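Local coordinates for membrane-anchored mycosin mycp1 (PDB 4HVL), which is a subtilisin-like serine endopeptidase of the mycosin family and an essential component of the ESX-1 (type VII) secretion system, held at the membrane by an anchor, at residues 7-13 with 197-202; 159-163 with 191-196. All coordinates share one frame; numbering follows the deposited sequence.

Interaction 1: 7-13 with 197-202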
ATOM      1  N   ILE A   7      -5.680 -11.507 -16.971  1.00 32.44           N
ATOM      2  CA  ILE A   7      -5.521 -12.396 -15.825  1.00 31.74           C
ATOM      3  C   ILE A   7      -5.646 -13.852 -16.274  1.00 32.05           C
ATOM      4  O   ILE A   7      -6.592 -14.204 -16.969  1.00 32.48           O
ATOM      5  CB  ILE A   7      -6.621 -12.120 -14.767  1.00 32.44           C
ATOM      6  CG1 ILE A   7      -6.681 -10.624 -14.407  1.00 32.23           C
ATOM      7  CG2 ILE A   7      -6.406 -12.978 -13.524  1.00 32.45           C
ATOM      8  CD1 ILE A   7      -5.410 -10.063 -13.826  1.00 30.32           C
ATOM      9  N   ASP A   8      -4.684 -14.682 -15.884  1.00 31.94           N
ATOM     10  CA  ASP A   8      -4.774 -16.124 -16.053  1.00 32.75           C
ATOM     11  C   ASP A   8      -4.973 -16.772 -14.671  1.00 31.98           C
ATOM     12  O   ASP A   8      -4.004 -16.997 -13.934  1.00 31.12           O
ATOM     13  CB  ASP A   8      -3.510 -16.681 -16.729  1.00 33.33           C
ATOM     14  CG  ASP A   8      -3.529 -18.220 -16.854  1.00 34.57           C
ATOM     15  OD1 ASP A   8      -4.560 -18.863 -16.544  1.00 35.26           O
ATOM     16  OD2 ASP A   8      -2.492 -18.791 -17.243  1.00 35.10           O
ATOM     17  N   PRO A   9      -6.230 -17.116 -14.338  1.00 32.63           N
ATOM     18  CA  PRO A   9      -6.543 -17.700 -13.045  1.00 32.24           C
ATOM     19  C   PRO A   9      -5.817 -19.013 -12.752  1.00 32.28           C
ATOM     20  O   PRO A   9      -5.649 -19.355 -11.589  1.00 33.02           O
ATOM     21  CB  PRO A   9      -8.062 -17.943 -13.098  1.00 33.42           C
ATOM     22  CG  PRO A   9      -8.557 -17.288 -14.310  1.00 34.15           C
ATOM     23  CD  PRO A   9      -7.402 -17.085 -15.230  1.00 33.93           C
ATOM     24  N   ALA A  10      -5.404 -19.755 -13.773  1.00 31.77           N
ATOM     25  CA  ALA A  10      -4.740 -21.023 -13.524  1.00 31.60           C
ATOM     26  C   ALA A  10      -3.287 -20.856 -13.067  1.00 30.06           C
ATOM     27  O   ALA A  10      -2.647 -21.823 -12.680  1.00 30.92           O
ATOM     28  CB  ALA A  10      -4.811 -21.905 -14.754  1.00 33.00           C
ATOM     29  N   ALA A  11      -2.767 -19.639 -13.086  1.00 28.31           N
ATOM     30  CA  ALA A  11      -1.362 -19.420 -12.805  1.00 27.33           C
ATOM     31  C   ALA A  11      -1.111 -18.996 -11.375  1.00 25.79           C
ATOM     32  O   ALA A  11      -0.166 -18.270 -11.122  1.00 25.42           O
ATOM     33  CB  ALA A  11      -0.808 -18.386 -13.756  1.00 26.90           C
ATOM     34  N   VAL A  12      -1.912 -19.480 -10.428  1.00 26.16           N
ATOM     35  CA  VAL A  12      -1.716 -19.119  -9.014  1.00 25.30           C
ATOM     36  C   VAL A  12      -0.445 -19.789  -8.510  1.00 24.50           C
ATOM     37  O   VAL A  12      -0.308 -20.984  -8.629  1.00 24.71           O
ATOM     38  CB  VAL A  12      -2.924 -19.529  -8.133  1.00 26.47           C
ATOM     39  CG1 VAL A  12      -2.688 -19.196  -6.664  1.00 26.30           C
ATOM     40  CG2 VAL A  12      -4.186 -18.827  -8.603  1.00 27.15           C
ATOM     41  N   PRO A  13       0.475 -19.012  -7.919  1.00 23.37           N
ATOM     42  CA  PRO A  13       1.716 -19.574  -7.408  1.00 23.06           C
ATOM     43  C   PRO A  13       1.529 -20.425  -6.160  1.00 24.02           C
ATOM     44  O   PRO A  13       0.487 -20.349  -5.521  1.00 24.18           O
ATOM     45  CB  PRO A  13       2.555 -18.347  -7.073  1.00 22.11           C
ATOM     46  CG  PRO A  13       1.589 -17.236  -6.897  1.00 21.82           C
ATOM     47  CD  PRO A  13       0.343 -17.571  -7.629  1.00 22.45           C
ATOM     48  N   GLY A 197      -1.047 -11.402 -11.101  1.00 17.89           N
ATOM     49  CA  GLY A 197      -2.428 -11.279 -11.527  1.00 17.88           C
ATOM     50  C   GLY A 197      -3.273 -12.419 -11.011  1.00 17.57           C
ATOM     51  O   GLY A 197      -4.372 -12.202 -10.536  1.00 17.44           O
ATOM     52  N   ALA A 198      -2.746 -13.630 -11.083  1.00 17.82           N
ATOM     53  CA  ALA A 198      -3.484 -14.794 -10.610  1.00 17.48           C
ATOM     54  C   ALA A 198      -3.671 -14.721  -9.097  1.00 16.94           C
ATOM     55  O   ALA A 198      -4.745 -15.086  -8.583  1.00 17.28           O
ATOM     56  CB  ALA A 198      -2.774 -16.078 -11.007  1.00 18.06           C
ATOM     57  N   ALA A 199      -2.654 -14.237  -8.379  1.00 16.57           N
ATOM     58  CA  ALA A 199      -2.731 -14.132  -6.921  1.00 16.30           C
ATOM     59  C   ALA A 199      -3.751 -13.085  -6.511  1.00 16.32           C
ATOM     60  O   ALA A 199      -4.528 -13.312  -5.597  1.00 16.50           O
ATOM     61  CB  ALA A 199      -1.378 -13.804  -6.330  1.00 16.40           C
ATOM     62  N   VAL A 200      -3.758 -11.943  -7.196  1.00 16.37           N
ATOM     63  CA  VAL A 200      -4.702 -10.875  -6.882  1.00 16.31           C
ATOM     64  C   VAL A 200      -6.110 -11.387  -7.112  1.00 16.39           C
ATOM     65  O   VAL A 200      -7.001 -11.216  -6.257  1.00 16.55           O
ATOM     66  CB  VAL A 200      -4.420  -9.603  -7.730  1.00 17.16           C
ATOM     67  CG1 VAL A 200      -5.496  -8.562  -7.512  1.00 17.49           C
ATOM     68  CG2 VAL A 200      -3.062  -8.984  -7.368  1.00 17.68           C
ATOM     69  N   ASN A 201      -6.314 -12.053  -8.252  1.00 16.33           N
ATOM     70  CA  ASN A 201      -7.614 -12.662  -8.574  1.00 16.51           C
ATOM     71  C   ASN A 201      -8.094 -13.649  -7.517  1.00 17.03           C
ATOM     72  O   ASN A 201      -9.267 -13.637  -7.161  1.00 17.81           O
ATOM     73  CB  ASN A 201      -7.551 -13.350  -9.935  1.00 16.65           C
ATOM     74  CG  ASN A 201      -8.901 -13.901 -10.382  1.00 17.06           C
ATOM     75  OD1 ASN A 201      -9.838 -13.158 -10.608  1.00 16.80           O
ATOM     76  ND2 ASN A 201      -8.987 -15.214 -10.526  1.00 17.64           N
ATOM     77  N   TYR A 202      -7.193 -14.516  -7.053  1.00 17.10           N
ATOM     78  CA  TYR A 202      -7.486 -15.505  -6.007  1.00 17.36           C
ATOM     79  C   TYR A 202      -7.893 -14.807  -4.704  1.00 17.14           C
ATOM     80  O   TYR A 202      -8.903 -15.168  -4.092  1.00 17.22           O
ATOM     81  CB  TYR A 202      -6.232 -16.356  -5.835  1.00 17.91           C
ATOM     82  CG  TYR A 202      -6.143 -17.383  -4.717  1.00 18.13           C
ATOM     83  CD1 TYR A 202      -6.502 -18.701  -4.929  1.00 18.47           C
ATOM     84  CD2 TYR A 202      -5.598 -17.038  -3.488  1.00 17.98           C
ATOM     85  CE1 TYR A 202      -6.359 -19.643  -3.932  1.00 19.21           C
ATOM     86  CE2 TYR A 202      -5.450 -17.958  -2.484  1.00 18.54           C
ATOM     87  CZ  TYR A 202      -5.824 -19.265  -2.708  1.00 19.14           C
ATOM     88  OH  TYR A 202      -5.678 -20.170  -1.707  1.00 19.27           O
TER
HETATM   89  O   HOH W   1      -6.685 -16.764  -9.714  1.00 20.97           O
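Val12 CG1 lies over one face of the Tyr202 ring, displaced toward the rim and 4.2 Å from Tyr202 CD1, apolar packing of a valine methyl on an aromatic face. At the edge of that ring the phenol OH is hydrogen-bonded to Asn171. The amide of Asn201 is the second flat group: its OD1 is taken by His205, while ND2 stands 3.9 Å from Pro9 CB and donates to a water, 2.9 Å from ND2, that in turn bonds Ala198 O and, weakly, Pro9 O. Ala198 is small enough for the N-terminal loop, which turns at Pro9-Ala11, to fold round its methyl, whose CB comes within 3.3 Å of Asp8 O and 3.4 Å of Ala11 C. Ile7 points CG2 anti to its own backbone N (chi1 -52° for CG1), which sets this methyl between Gly197 O, 3.7 Å from CG2, and Asn201 CB, 3.8 Å from it. Asp8 OD1 accepts from Ala10 N, an Asx turn, the N-H coming from above the carboxylate plane. The whole packs a loop that precedes strand 23-25 on helix 194-206; Val12 and Pro13 also reach helix 154-171, and Ile7 rests on Tyr251 and Leu254.

Interaction 2: 159-163 with 191-196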
ATOM      1  N   LEU A 159       8.643  -9.466  -7.788  1.00 18.69           N
ATOM      2  CA  LEU A 159       7.254  -9.732  -8.222  1.00 18.16           C
ATOM      3  C   LEU A 159       6.866 -11.211  -8.067  1.00 17.66           C
ATOM      4  O   LEU A 159       5.725 -11.530  -7.736  1.00 17.52           O
ATOM      5  CB  LEU A 159       7.033  -9.257  -9.654  1.00 18.25           C
ATOM      6  CG  LEU A 159       6.912  -7.735  -9.811  1.00 18.39           C
ATOM      7  CD1 LEU A 159       6.994  -7.338 -11.277  1.00 18.99           C
ATOM      8  CD2 LEU A 159       5.626  -7.194  -9.219  1.00 17.78           C
ATOM      9  N   ARG A 160       7.813 -12.114  -8.275  1.00 17.88           N
ATOM     10  CA  ARG A 160       7.538 -13.509  -7.977  1.00 17.83           C
ATOM     11  C   ARG A 160       7.265 -13.735  -6.477  1.00 16.92           C
ATOM     12  O   ARG A 160       6.309 -14.437  -6.123  1.00 16.31           O
ATOM     13  CB  ARG A 160       8.649 -14.411  -8.520  1.00 18.84           C
ATOM     14  CG  ARG A 160       8.601 -14.575 -10.041  1.00 19.93           C
ATOM     15  CD  ARG A 160       9.508 -15.706 -10.487  1.00 20.33           C
ATOM     16  NE  ARG A 160      10.886 -15.345 -10.225  1.00 21.10           N
ATOM     17  CZ  ARG A 160      11.665 -14.670 -11.071  1.00 22.10           C
ATOM     18  NH1 ARG A 160      11.206 -14.295 -12.252  1.00 22.41           N
ATOM     19  NH2 ARG A 160      12.922 -14.379 -10.737  1.00 22.76           N
ATOM     20  N   SER A 161       8.078 -13.155  -5.589  1.00 16.78           N
ATOM     21  CA  SER A 161       7.821 -13.299  -4.122  1.00 16.23           C
ATOM     22  C   SER A 161       6.526 -12.586  -3.662  1.00 15.72           C
ATOM     23  O   SER A 161       5.828 -13.040  -2.739  1.00 15.08           O
ATOM     24  CB  SER A 161       9.027 -12.834  -3.301  1.00 16.57           C
ATOM     25  OG  SER A 161       9.173 -11.438  -3.341  1.00 16.40           O
ATOM     26  N   LEU A 162       6.208 -11.479  -4.316  1.00 15.33           N
ATOM     27  CA  LEU A 162       4.972 -10.782  -4.065  1.00 15.24           C
ATOM     28  C   LEU A 162       3.745 -11.632  -4.397  1.00 15.18           C
ATOM     29  O   LEU A 162       2.772 -11.641  -3.649  1.00 14.41           O
ATOM     30  CB  LEU A 162       4.910  -9.498  -4.897  1.00 15.44           C
ATOM     31  CG  LEU A 162       3.629  -8.720  -4.640  1.00 15.59           C
ATOM     32  CD1 LEU A 162       3.603  -8.209  -3.203  1.00 15.70           C
ATOM     33  CD2 LEU A 162       3.487  -7.587  -5.641  1.00 15.93           C
ATOM     34  N   ALA A 163       3.783 -12.326  -5.535  1.00 15.58           N
ATOM     35  CA  ALA A 163       2.656 -13.142  -5.929  1.00 15.70           C
ATOM     36  C   ALA A 163       2.385 -14.182  -4.850  1.00 15.73           C
ATOM     37  O   ALA A 163       1.249 -14.369  -4.454  1.00 16.23           O
ATOM     38  CB  ALA A 163       2.906 -13.808  -7.267  1.00 16.26           C
ATOM     39  N   ILE A 191       8.116  -7.917 -17.762  1.00 28.12           N
ATOM     40  CA  ILE A 191       8.412  -9.054 -16.890  1.00 27.79           C
ATOM     41  C   ILE A 191       7.223 -10.009 -16.975  1.00 27.40           C
ATOM     42  O   ILE A 191       6.082  -9.550 -17.061  1.00 27.17           O
ATOM     43  CB  ILE A 191       8.586  -8.547 -15.429  1.00 27.16           C
ATOM     44  CG1 ILE A 191       9.946  -7.849 -15.263  1.00 28.01           C
ATOM     45  CG2 ILE A 191       8.438  -9.670 -14.420  1.00 26.42           C
ATOM     46  CD1 ILE A 191      10.031  -6.940 -14.049  1.00 27.52           C
ATOM     47  N   ASP A 192       7.450 -11.326 -16.934  1.00 27.51           N
ATOM     48  CA  ASP A 192       6.320 -12.248 -16.871  1.00 27.10           C
ATOM     49  C   ASP A 192       5.850 -12.282 -15.401  1.00 25.36           C
ATOM     50  O   ASP A 192       6.500 -12.843 -14.564  1.00 25.49           O
ATOM     51  CB  ASP A 192       6.671 -13.660 -17.418  1.00 28.82           C
ATOM     52  CG  ASP A 192       5.556 -14.705 -17.150  1.00 29.59           C
ATOM     53  OD1 ASP A 192       4.442 -14.316 -16.693  1.00 29.45           O
ATOM     54  OD2 ASP A 192       5.795 -15.931 -17.359  1.00 31.63           O
ATOM     55  N   GLU A 193       4.734 -11.630 -15.103  1.00 23.63           N
ATOM     56  CA  GLU A 193       4.227 -11.532 -13.735  1.00 22.41           C
ATOM     57  C   GLU A 193       2.774 -12.015 -13.673  1.00 22.22           C
ATOM     58  O   GLU A 193       1.966 -11.528 -12.867  1.00 21.46           O
ATOM     59  CB  GLU A 193       4.340 -10.100 -13.237  1.00 21.98           C
ATOM     60  CG  GLU A 193       3.620  -9.050 -14.104  1.00 21.93           C
ATOM     61  CD  GLU A 193       3.190  -7.832 -13.294  1.00 21.21           C
ATOM     62  OE1 GLU A 193       2.464  -7.999 -12.302  1.00 22.04           O
ATOM     63  OE2 GLU A 193       3.598  -6.715 -13.598  1.00 21.33           O
ATOM     64  N   THR A 194       2.459 -12.945 -14.573  1.00 22.53           N
ATOM     65  CA  THR A 194       1.195 -13.696 -14.638  1.00 22.66           C
ATOM     66  C   THR A 194       0.740 -14.185 -13.258  1.00 21.38           C
ATOM     67  O   THR A 194      -0.446 -14.102 -12.903  1.00 20.98           O
ATOM     68  CB  THR A 194       1.404 -14.873 -15.652  1.00 24.31           C
ATOM     69  OG1 THR A 194       1.496 -14.307 -16.965  1.00 26.23           O
ATOM     70  CG2 THR A 194       0.268 -15.846 -15.662  1.00 24.58           C
ATOM     71  N   GLY A 195       1.702 -14.646 -12.464  1.00 20.47           N
ATOM     72  CA  GLY A 195       1.443 -15.056 -11.102  1.00 19.87           C
ATOM     73  C   GLY A 195       0.885 -13.977 -10.208  1.00 18.99           C
ATOM     74  O   GLY A 195       0.083 -14.286  -9.326  1.00 18.32           O
ATOM     75  N   VAL A 196       1.294 -12.719 -10.406  1.00 18.79           N
ATOM     76  CA  VAL A 196       0.792 -11.644  -9.562  1.00 18.36           C
ATOM     77  C   VAL A 196      -0.693 -11.443  -9.826  1.00 17.75           C
ATOM     78  O   VAL A 196      -1.492 -11.352  -8.892  1.00 17.54           O
ATOM     79  CB  VAL A 196       1.587 -10.322  -9.716  1.00 18.55           C
ATOM     80  CG1 VAL A 196       0.966  -9.201  -8.871  1.00 17.85           C
ATOM     81  CG2 VAL A 196       3.046 -10.534  -9.340  1.00 19.39           C
TER
HETATM   82  O   HOH W   2       9.129 -13.398 -13.928  1.00 36.51           O
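Val196 and Ala163 meet where the segments 159-163 and 191-196 come nearest, their CA atoms 4.3 Å apart. Ala163 suits this place because it offers only a methyl, whose CB fits against Gly195 O at 3.5 Å. Val196 carries CG1 anti to its backbone N (chi1 177°), which leaves CG2 beside that N and directed at the partner helix, where it lies 3.3 Å from Leu159 O and 3.9 Å from Ala163 CB. Leu159 lengthens the apolar seam with its CD1 4.1 Å from Ile191 CD1, the two side chains crossing at a slant, and the same methyl passes 4.2 Å from Glu193 OE2. That carboxylate is buried, yet its oxygens are satisfied, OE2 by Tyr185 and OE1 by Ser247 and Tyr251, which would lessen the cost of a charge there, if Glu193 is ionised.

The contact is looser at the other edge. Arg160 starts out pointing away from the partner, and its guanidinium curls back to a water lying between NH1, by a weak bond, and Asp192 O; a salt bridge to Asp20 and a bond to Asn151 O hold its end. In exposed Asp192, OD1 accepts from Thr194 N, an Asx turn, and also from Thr194 OG1, the two donors coming from opposite faces of its plane, just as helix 194-206 begins. In this subtilisin-type fold the contact packs helix 154-171 against the start of helix 194-206; Leu159 reaches strands 183-186 and 244-247, and Val196 the latter.

Interactions 1 and 2 lie with their centres about 9 Å apart, and both use helix 194-206, on which their surfaces overlap: Thr194 reaches the N-terminal loop, and Ala199 reaches helix 154-171. They touch directly. Ala199 CB is 3.3 Å from Ala163 O, Ala11 CB is 3.4 Å from Thr194 CG2, and Pro13 CG is 3.7 Å from Ala163 CB, so the loop packs against both helices. Zinc is near each: a bound ion lies about 7 Å from the Asn201 side chain, and another about 6 Å from that of Leu162, which is about 4 Å from the zinc ligands His133 and Glu181. The predicted charge relay residues Asp70, His101 and Ser312 belong to neither contact.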